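Local coordinates for protein alternansucrase (Leuconostoc mesenteroides, PDB 6HVG) that belongs to glycoside hydrolase family 70, with a catalytic domain of the TIM-barrel clan, a bound calcium ion and cell-wall-binding-type repeats toward both ends of the chain, at residues A[537-542]-A[549-554]; A[1193-1198]-A[1254-1259]. All blocks are in the same frame, centred on the assembly; numbering follows the deposited sequence.

Interaction 1: residues A[537-542]-A[549-554]; sequences YQDDSH and SGNNRK
R553 reaches D539 and Y537 between two limbs of the loop that follows strand 534-537 of a six-stranded antiparallel sheet; an ST motif at S549 shapes the returning limb. In that motif N552 N donates to S549 OG over 3.1 Å. From CB, which points toward 537-542, the R553 chain runs extended from CG to NE. Its CD packs 3.7 Å from Y537 O, while NE turns to the carbonyl of M1248 on strand 1248-1252. At the tip, NH1 makes a salt bridge to D539 OD1, with the carboxylate and guanidinium planes 39° apart rather than coplanar. NH2 lies 3.7 Å from Y537 CB and donates to the carbonyls of T547 and A1245, so backbone acceptors help fix the rotation of the group. Y537 CB lies over one face of the guanidinium and S549 CB over the opposite face, 3.5 Å above the plane, both offset toward the rim. D539 CG stands anti to its carbonyl carbon (chi1 -70°), beside the backbone N, and the carboxylate it carries comes within reach of 549-553. S549 OG donates to the syn lone pair of D539 OD1 at 3.0 Å, whereas S549 N reaches the same oxygen from above the carboxylate plane. N551 N makes a weak hydrogen bond to D539 OD2 over 3.3 Å.

Interaction 2: residues A[1193-1198]-A[1254-1259]; sequences VANTKS and LHRGAY
R1256 and N1195 join a loop to strand 1190-1197, the outermost strand on one side of a six-stranded antiparallel sheet, just ahead of a classic beta bulge in which T1196 and K1197 both face G1166. The close part of the contact is polar. The side chain of R1256, extended from CG to NE, crosses those of V1193 and N1195 at about a right angle and presents the edge of its guanidinium to the strand. NH1 donates to V1193 O over 2.9 Å; the acceptor lies in the guanidinium plane, but seen from the carbonyl the donor stands 59° out of the plane. The same NH1 also reaches N1195 OD1 at 3.1 Å, and NH2 meets that oxygen at 2.9 Å, nearly along the C=O axis. The grip is therefore end-on, two nitrogens on one amide oxygen, although the amide and guanidinium planes are turned 48° apart. N1195 ND2 donates to L1164 O, consistent with the amide being placed this way round. V1193 CG1 adds an apolar flank 3.6 Å from R1256 NH1.

The looser part is carried by a single methyl group. L1254 CD1 lies 3.8 Å from N1195 N and 3.9 Å from A1194 CA, and its apolar contact with A1194 CB is longer, at 4.4 Å. Of the five touching residues, R1256 alone is partly exposed and the other four are buried, so the arginine is the more solvent-accessible partner. The loop is also held through its backbone: the carboxylate of E520 accepts from H1255 N at OE1 and from both R1256 N and G1257 N at OE2.

Both interactions tie loops to one six-stranded antiparallel sheet, and each centres on an arginine. Interaction 1 is partly buried and links two limbs of a single loop through a salt bridge and hydrogen bonds to one carboxylate, the side chain of R553 lying about 10 Å from the bound calcium ion, which D581 of strand 580-582 in the same sheet helps to coordinate. Interaction 2 is buried, joins segments 56 residues apart, and pairs its arginine with neutral oxygens. Their centres lie about 17 Å apart, yet they meet through Y537: its OH packs 3.3 Å from A1194 CB and equally near T1196 CG2, so the residue whose CB meets the guanidinium of interaction 1 reaches the strand of interaction 2.

Interaction 1: residues A[537-542]-A[549-554]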
ATOM      1  N   TYR A 537      -1.425 -16.574 -11.298  1.00 41.97           N
ATOM      2  CA  TYR A 537      -1.036 -17.690 -12.125  1.00 41.66           C
ATOM      3  C   TYR A 537      -2.266 -18.424 -12.645  1.00 45.04           C
ATOM      4  O   TYR A 537      -3.291 -18.505 -11.964  1.00 41.19           O
ATOM      5  CB  TYR A 537      -0.154 -18.680 -11.363  1.00 41.79           C
ATOM      6  CG  TYR A 537       1.137 -18.123 -10.802  1.00 40.34           C
ATOM      7  CD1 TYR A 537       1.731 -17.001 -11.317  1.00 39.66           C
ATOM      8  CD2 TYR A 537       1.773 -18.753  -9.737  1.00 41.97           C
ATOM      9  CE1 TYR A 537       2.904 -16.484 -10.762  1.00 38.51           C
ATOM     10  CE2 TYR A 537       2.956 -18.261  -9.208  1.00 38.88           C
ATOM     11  CZ  TYR A 537       3.509 -17.123  -9.729  1.00 37.10           C
ATOM     12  OH  TYR A 537       4.653 -16.626  -9.201  1.00 39.64           O
ATOM     13  N   GLN A 538      -2.142 -18.991 -13.853  1.00 49.37           N
ATOM     14  CA  GLN A 538      -3.265 -19.671 -14.510  1.00 48.16           C
ATOM     15  C   GLN A 538      -3.009 -21.152 -14.737  1.00 46.61           C
ATOM     16  O   GLN A 538      -1.866 -21.592 -14.807  1.00 46.19           O
ATOM     17  CB  GLN A 538      -3.575 -18.988 -15.831  1.00 48.67           C
ATOM     18  CG  GLN A 538      -3.711 -17.477 -15.737  1.00 50.73           C
ATOM     19  CD  GLN A 538      -4.878 -17.025 -14.884  1.00 53.62           C
ATOM     20  OE1 GLN A 538      -5.981 -17.542 -14.984  1.00 59.57           O
ATOM     21  NE2 GLN A 538      -4.627 -16.057 -14.020  1.00 57.38           N
ATOM     22  N   ASP A 539      -4.095 -21.916 -14.817  1.00 51.08           N
ATOM     23  CA  ASP A 539      -4.047 -23.346 -15.174  1.00 52.68           C
ATOM     24  C   ASP A 539      -4.003 -23.476 -16.673  1.00 53.23           C
ATOM     25  O   ASP A 539      -5.018 -23.273 -17.331  1.00 54.91           O
ATOM     26  CB  ASP A 539      -5.274 -24.093 -14.644  1.00 51.96           C
ATOM     27  CG  ASP A 539      -5.277 -24.231 -13.136  1.00 54.20           C
ATOM     28  OD1 ASP A 539      -4.236 -23.997 -12.487  1.00 54.32           O
ATOM     29  OD2 ASP A 539      -6.330 -24.607 -12.599  1.00 57.01           O
ATOM     30  N   ASP A 540      -2.831 -23.842 -17.197  1.00 53.81           N
ATOM     31  CA  ASP A 540      -2.584 -23.864 -18.628  1.00 55.04           C
ATOM     32  C   ASP A 540      -1.736 -25.100 -18.963  1.00 56.38           C
ATOM     33  O   ASP A 540      -0.512 -25.020 -19.124  1.00 54.95           O
ATOM     34  CB  ASP A 540      -1.903 -22.549 -19.022  1.00 56.58           C
ATOM     35  CG  ASP A 540      -1.503 -22.479 -20.496  1.00 61.21           C
ATOM     36  OD1 ASP A 540      -1.913 -23.350 -21.316  1.00 65.86           O
ATOM     37  OD2 ASP A 540      -0.778 -21.507 -20.821  1.00 58.98           O
ATOM     38  N   SER A 541      -2.421 -26.241 -19.058  1.00 54.94           N
ATOM     39  CA  SER A 541      -1.794 -27.534 -19.327  1.00 54.49           C
ATOM     40  C   SER A 541      -1.056 -27.646 -20.686  1.00 60.67           C
ATOM     41  O   SER A 541      -0.120 -28.433 -20.808  1.00 60.58           O
ATOM     42  CB  SER A 541      -2.848 -28.625 -19.237  1.00 53.20           C
ATOM     43  OG  SER A 541      -3.898 -28.372 -20.152  1.00 51.60           O
ATOM     44  N   HIS A 542      -1.447 -26.859 -21.694  1.00 63.30           N
ATOM     45  CA  HIS A 542      -0.759 -26.893 -22.986  1.00 62.12           C
ATOM     46  C   HIS A 542       0.674 -26.315 -22.927  1.00 61.61           C
ATOM     47  O   HIS A 542       1.622 -26.944 -23.399  1.00 63.95           O
ATOM     48  CB  HIS A 542      -1.577 -26.175 -24.063  1.00 65.56           C
ATOM     49  CG  HIS A 542      -1.073 -26.416 -25.456  1.00 80.27           C
ATOM     50  ND1 HIS A 542      -0.409 -25.451 -26.194  1.00 79.97           N
ATOM     51  CD2 HIS A 542      -1.097 -27.531 -26.233  1.00 86.81           C
ATOM     52  CE1 HIS A 542      -0.054 -25.955 -27.361  1.00 84.76           C
ATOM     53  NE2 HIS A 542      -0.456 -27.216 -27.410  1.00 91.19           N
ATOM     54  N   SER A 549      -2.447 -26.103 -11.384  1.00 54.36           N
ATOM     55  CA  SER A 549      -2.861 -26.390 -10.008  1.00 53.44           C
ATOM     56  C   SER A 549      -3.938 -27.474  -9.857  1.00 51.36           C
ATOM     57  O   SER A 549      -4.391 -27.742  -8.760  1.00 51.34           O
ATOM     58  CB  SER A 549      -3.374 -25.108  -9.374  1.00 52.66           C
ATOM     59  OG  SER A 549      -4.735 -24.870  -9.708  1.00 51.20           O
ATOM     60  N   GLY A 550      -4.373 -28.071 -10.951  1.00 49.58           N
ATOM     61  CA  GLY A 550      -5.399 -29.097 -10.903  1.00 48.39           C
ATOM     62  C   GLY A 550      -6.755 -28.557 -10.538  1.00 48.93           C
ATOM     63  O   GLY A 550      -7.472 -29.177  -9.757  1.00 51.74           O
ATOM     64  N   ASN A 551      -7.104 -27.410 -11.123  1.00 48.73           N
ATOM     65  CA  ASN A 551      -8.370 -26.705 -10.903  1.00 51.38           C
ATOM     66  C   ASN A 551      -8.614 -26.292  -9.452  1.00 52.47           C
ATOM     67  O   ASN A 551      -9.700 -26.453  -8.910  1.00 49.76           O
ATOM     68  CB  ASN A 551      -9.561 -27.480 -11.474  1.00 54.09           C
ATOM     69  CG  ASN A 551     -10.772 -26.575 -11.734  1.00 57.45           C
ATOM     70  OD1 ASN A 551     -10.623 -25.377 -12.019  1.00 61.98           O
ATOM     71  ND2 ASN A 551     -11.976 -27.136 -11.611  1.00 55.88           N
ATOM     72  N   ASN A 552      -7.577 -25.731  -8.844  1.00 54.48           N
ATOM     73  CA  ASN A 552      -7.663 -25.166  -7.521  1.00 52.89           C
ATOM     74  C   ASN A 552      -7.588 -23.655  -7.723  1.00 52.67           C
ATOM     75  O   ASN A 552      -8.272 -23.123  -8.592  1.00 52.37           O
ATOM     76  CB  ASN A 552      -6.546 -25.719  -6.652  1.00 53.85           C
ATOM     77  CG  ASN A 552      -6.785 -27.168  -6.284  1.00 54.94           C
ATOM     78  OD1 ASN A 552      -7.739 -27.483  -5.584  1.00 51.63           O
ATOM     79  ND2 ASN A 552      -5.926 -28.049  -6.748  1.00 57.13           N
ATOM     80  N   ARG A 553      -6.779 -22.963  -6.927  1.00 53.91           N
ATOM     81  CA  ARG A 553      -6.673 -21.511  -6.995  1.00 54.72           C
ATOM     82  C   ARG A 553      -8.010 -20.756  -6.954  1.00 52.41           C
ATOM     83  O   ARG A 553      -8.252 -19.883  -7.779  1.00 56.57           O
ATOM     84  CB  ARG A 553      -5.892 -21.095  -8.245  1.00 54.92           C
ATOM     85  CG  ARG A 553      -4.466 -21.623  -8.291  1.00 56.03           C
ATOM     86  CD  ARG A 553      -3.834 -21.258  -9.601  1.00 56.88           C
ATOM     87  NE  ARG A 553      -2.404 -21.543  -9.613  1.00 59.73           N
ATOM     88  CZ  ARG A 553      -1.747 -22.110 -10.622  1.00 63.79           C
ATOM     89  NH1 ARG A 553      -2.389 -22.463 -11.730  1.00 70.75           N
ATOM     90  NH2 ARG A 553      -0.440 -22.320 -10.516  1.00 60.49           N
ATOM     91  N   LYS A 554      -8.861 -21.075  -5.983  1.00 50.51           N
ATOM     92  CA  LYS A 554     -10.037 -20.246  -5.675  1.00 50.92           C
ATOM     93  C   LYS A 554      -9.582 -19.036  -4.895  1.00 49.09           C
ATOM     94  O   LYS A 554      -9.049 -19.163  -3.791  1.00 49.02           O
ATOM     95  CB  LYS A 554     -11.065 -21.000  -4.846  1.00 53.07           C
ATOM     96  CG  LYS A 554     -11.592 -22.249  -5.536  1.00 55.62           C
ATOM     97  CD  LYS A 554     -12.062 -23.271  -4.534  1.00 60.67           C
ATOM     98  CE  LYS A 554     -12.355 -24.623  -5.175  1.00 64.51           C
ATOM     99  NZ  LYS A 554     -13.780 -24.672  -5.578  1.00 72.70           N
TER

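Interaction 2: residues A[1193-1198]-A[1254-1259]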
ATOM      1  N   VAL A1193       8.566 -15.652 -16.100  1.00 45.88           N
ATOM      2  CA  VAL A1193       9.509 -16.354 -15.247  1.00 44.52           C
ATOM      3  C   VAL A1193       9.317 -15.823 -13.844  1.00 45.42           C
ATOM      4  O   VAL A1193       9.550 -14.658 -13.587  1.00 44.84           O
ATOM      5  CB  VAL A1193      10.960 -16.105 -15.672  1.00 43.41           C
ATOM      6  CG1 VAL A1193      11.923 -16.668 -14.646  1.00 45.57           C
ATOM      7  CG2 VAL A1193      11.227 -16.749 -17.013  1.00 44.57           C
ATOM      8  N   ALA A1194       8.881 -16.694 -12.945  1.00 47.38           N
ATOM      9  CA  ALA A1194       8.700 -16.345 -11.551  1.00 48.09           C
ATOM     10  C   ALA A1194       9.651 -17.145 -10.681  1.00 47.98           C
ATOM     11  O   ALA A1194      10.197 -18.146 -11.121  1.00 49.32           O
ATOM     12  CB  ALA A1194       7.267 -16.616 -11.140  1.00 48.70           C
ATOM     13  N   ASN A1195       9.863 -16.678  -9.455  1.00 48.81           N
ATOM     14  CA  ASN A1195      10.649 -17.409  -8.476  1.00 49.62           C
ATOM     15  C   ASN A1195       9.707 -18.121  -7.503  1.00 48.02           C
ATOM     16  O   ASN A1195       9.264 -17.540  -6.535  1.00 46.98           O
ATOM     17  CB  ASN A1195      11.616 -16.477  -7.749  1.00 46.96           C
ATOM     18  CG  ASN A1195      12.922 -16.315  -8.476  1.00 46.72           C
ATOM     19  OD1 ASN A1195      13.039 -15.488  -9.351  1.00 45.23           O
ATOM     20  ND2 ASN A1195      13.914 -17.117  -8.121  1.00 50.44           N
ATOM     21  N   THR A1196       9.439 -19.392  -7.778  1.00 48.60           N
ATOM     22  CA  THR A1196       8.383 -20.138  -7.106  1.00 48.85           C
ATOM     23  C   THR A1196       8.828 -21.428  -6.427  1.00 48.49           C
ATOM     24  O   THR A1196       8.056 -22.024  -5.678  1.00 46.80           O
ATOM     25  CB  THR A1196       7.304 -20.539  -8.132  1.00 49.03           C
ATOM     26  OG1 THR A1196       7.946 -21.089  -9.296  1.00 49.09           O
ATOM     27  CG2 THR A1196       6.487 -19.327  -8.528  1.00 48.25           C
ATOM     28  N   LYS A1197      10.056 -21.861  -6.683  1.00 50.22           N
ATOM     29  CA  LYS A1197      10.510 -23.182  -6.272  1.00 51.70           C
ATOM     30  C   LYS A1197      11.466 -23.059  -5.104  1.00 51.50           C
ATOM     31  O   LYS A1197      12.419 -22.305  -5.154  1.00 53.39           O
ATOM     32  CB  LYS A1197      11.193 -23.867  -7.453  1.00 54.30           C
ATOM     33  CG  LYS A1197      11.136 -25.377  -7.438  1.00 58.90           C
ATOM     34  CD  LYS A1197      12.010 -25.989  -8.527  1.00 64.14           C
ATOM     35  CE  LYS A1197      11.198 -26.612  -9.649  1.00 69.99           C
ATOM     36  NZ  LYS A1197      12.088 -27.289 -10.636  1.00 77.11           N
ATOM     37  N   SER A1198      11.202 -23.799  -4.045  1.00 55.87           N
ATOM     38  CA  SER A1198      12.053 -23.815  -2.856  1.00 58.64           C
ATOM     39  C   SER A1198      13.321 -24.654  -3.074  1.00 60.52           C
ATOM     40  O   SER A1198      13.379 -25.456  -4.014  1.00 61.20           O
ATOM     41  CB  SER A1198      11.228 -24.395  -1.709  1.00 60.20           C
ATOM     42  OG  SER A1198      11.944 -24.340  -0.505  1.00 71.03           O
ATOM     43  N   LEU A1254       7.530  -8.896 -10.720  1.00 44.91           N
ATOM     44  CA  LEU A1254       8.972  -9.072 -10.557  1.00 48.08           C
ATOM     45  C   LEU A1254       9.839  -8.215 -11.469  1.00 47.80           C
ATOM     46  O   LEU A1254      11.062  -8.404 -11.499  1.00 44.97           O
ATOM     47  CB  LEU A1254       9.349 -10.550 -10.748  1.00 48.60           C
ATOM     48  CG  LEU A1254       8.670 -11.537  -9.789  1.00 49.34           C
ATOM     49  CD1 LEU A1254       9.285 -12.912  -9.908  1.00 50.58           C
ATOM     50  CD2 LEU A1254       8.782 -11.087  -8.351  1.00 48.84           C
ATOM     51  N   HIS A1255       9.218  -7.279 -12.192  1.00 47.14           N
ATOM     52  CA  HIS A1255       9.947  -6.292 -13.019  1.00 52.73           C
ATOM     53  C   HIS A1255      10.737  -6.917 -14.189  1.00 50.49           C
ATOM     54  O   HIS A1255      11.784  -6.411 -14.609  1.00 50.51           O
ATOM     55  CB  HIS A1255      10.898  -5.453 -12.144  1.00 54.90           C
ATOM     56  CG  HIS A1255      10.205  -4.631 -11.111  1.00 54.19           C
ATOM     57  ND1 HIS A1255      10.857  -3.661 -10.381  1.00 56.26           N
ATOM     58  CD2 HIS A1255       8.918  -4.617 -10.701  1.00 53.29           C
ATOM     59  CE1 HIS A1255      10.001  -3.096  -9.551  1.00 56.29           C
ATOM     60  NE2 HIS A1255       8.816  -3.651  -9.731  1.00 56.69           N
ATOM     61  N   ARG A1256      10.235  -8.022 -14.700  1.00 46.76           N
ATOM     62  CA  ARG A1256      10.954  -8.773 -15.716  1.00 49.12           C
ATOM     63  C   ARG A1256      10.437  -8.509 -17.134  1.00 50.79           C
ATOM     64  O   ARG A1256      11.210  -8.608 -18.098  1.00 50.77           O
ATOM     65  CB  ARG A1256      10.905 -10.264 -15.390  1.00 47.77           C
ATOM     66  CG  ARG A1256      11.943 -10.610 -14.352  1.00 48.11           C
ATOM     67  CD  ARG A1256      11.809 -12.013 -13.810  1.00 47.88           C
ATOM     68  NE  ARG A1256      12.862 -12.247 -12.831  1.00 51.09           N
ATOM     69  CZ  ARG A1256      12.910 -13.272 -11.988  1.00 53.39           C
ATOM     70  NH1 ARG A1256      11.958 -14.185 -11.982  1.00 54.52           N
ATOM     71  NH2 ARG A1256      13.923 -13.387 -11.144  1.00 55.15           N
ATOM     72  N   GLY A1257       9.144  -8.204 -17.244  1.00 45.59           N
ATOM     73  CA  GLY A1257       8.559  -7.793 -18.495  1.00 46.47           C
ATOM     74  C   GLY A1257       7.497  -8.757 -18.984  1.00 48.50           C
ATOM     75  O   GLY A1257       7.495  -9.940 -18.620  1.00 49.39           O
ATOM     76  N   ALA A1258       6.590  -8.243 -19.810  1.00 47.71           N
ATOM     77  CA  ALA A1258       5.535  -9.063 -20.373  1.00 48.87           C
ATOM     78  C   ALA A1258       6.077 -10.121 -21.333  1.00 49.63           C
ATOM     79  O   ALA A1258       5.478 -11.190 -21.490  1.00 45.11           O
ATOM     80  CB  ALA A1258       4.530  -8.187 -21.090  1.00 50.83           C
ATOM     81  N   TYR A1259       7.201  -9.822 -21.998  1.00 49.40           N
ATOM     82  CA  TYR A1259       7.761 -10.755 -23.002  1.00 47.08           C
ATOM     83  C   TYR A1259       9.244 -11.019 -22.785  1.00 48.46           C
ATOM     84  O   TYR A1259      10.025 -11.013 -23.722  1.00 52.27           O
ATOM     85  CB  TYR A1259       7.479 -10.241 -24.416  1.00 44.52           C
ATOM     86  CG  TYR A1259       5.999 -10.103 -24.686  1.00 43.83           C
ATOM     87  CD1 TYR A1259       5.216 -11.231 -24.867  1.00 43.51           C
ATOM     88  CD2 TYR A1259       5.378  -8.847 -24.734  1.00 42.26           C
ATOM     89  CE1 TYR A1259       3.859 -11.125 -25.095  1.00 43.92           C
ATOM     90  CE2 TYR A1259       4.014  -8.728 -24.969  1.00 43.00           C
ATOM     91  CZ  TYR A1259       3.260  -9.872 -25.148  1.00 44.49           C
ATOM     92  OH  TYR A1259       1.898  -9.776 -25.373  1.00 44.79           O
TER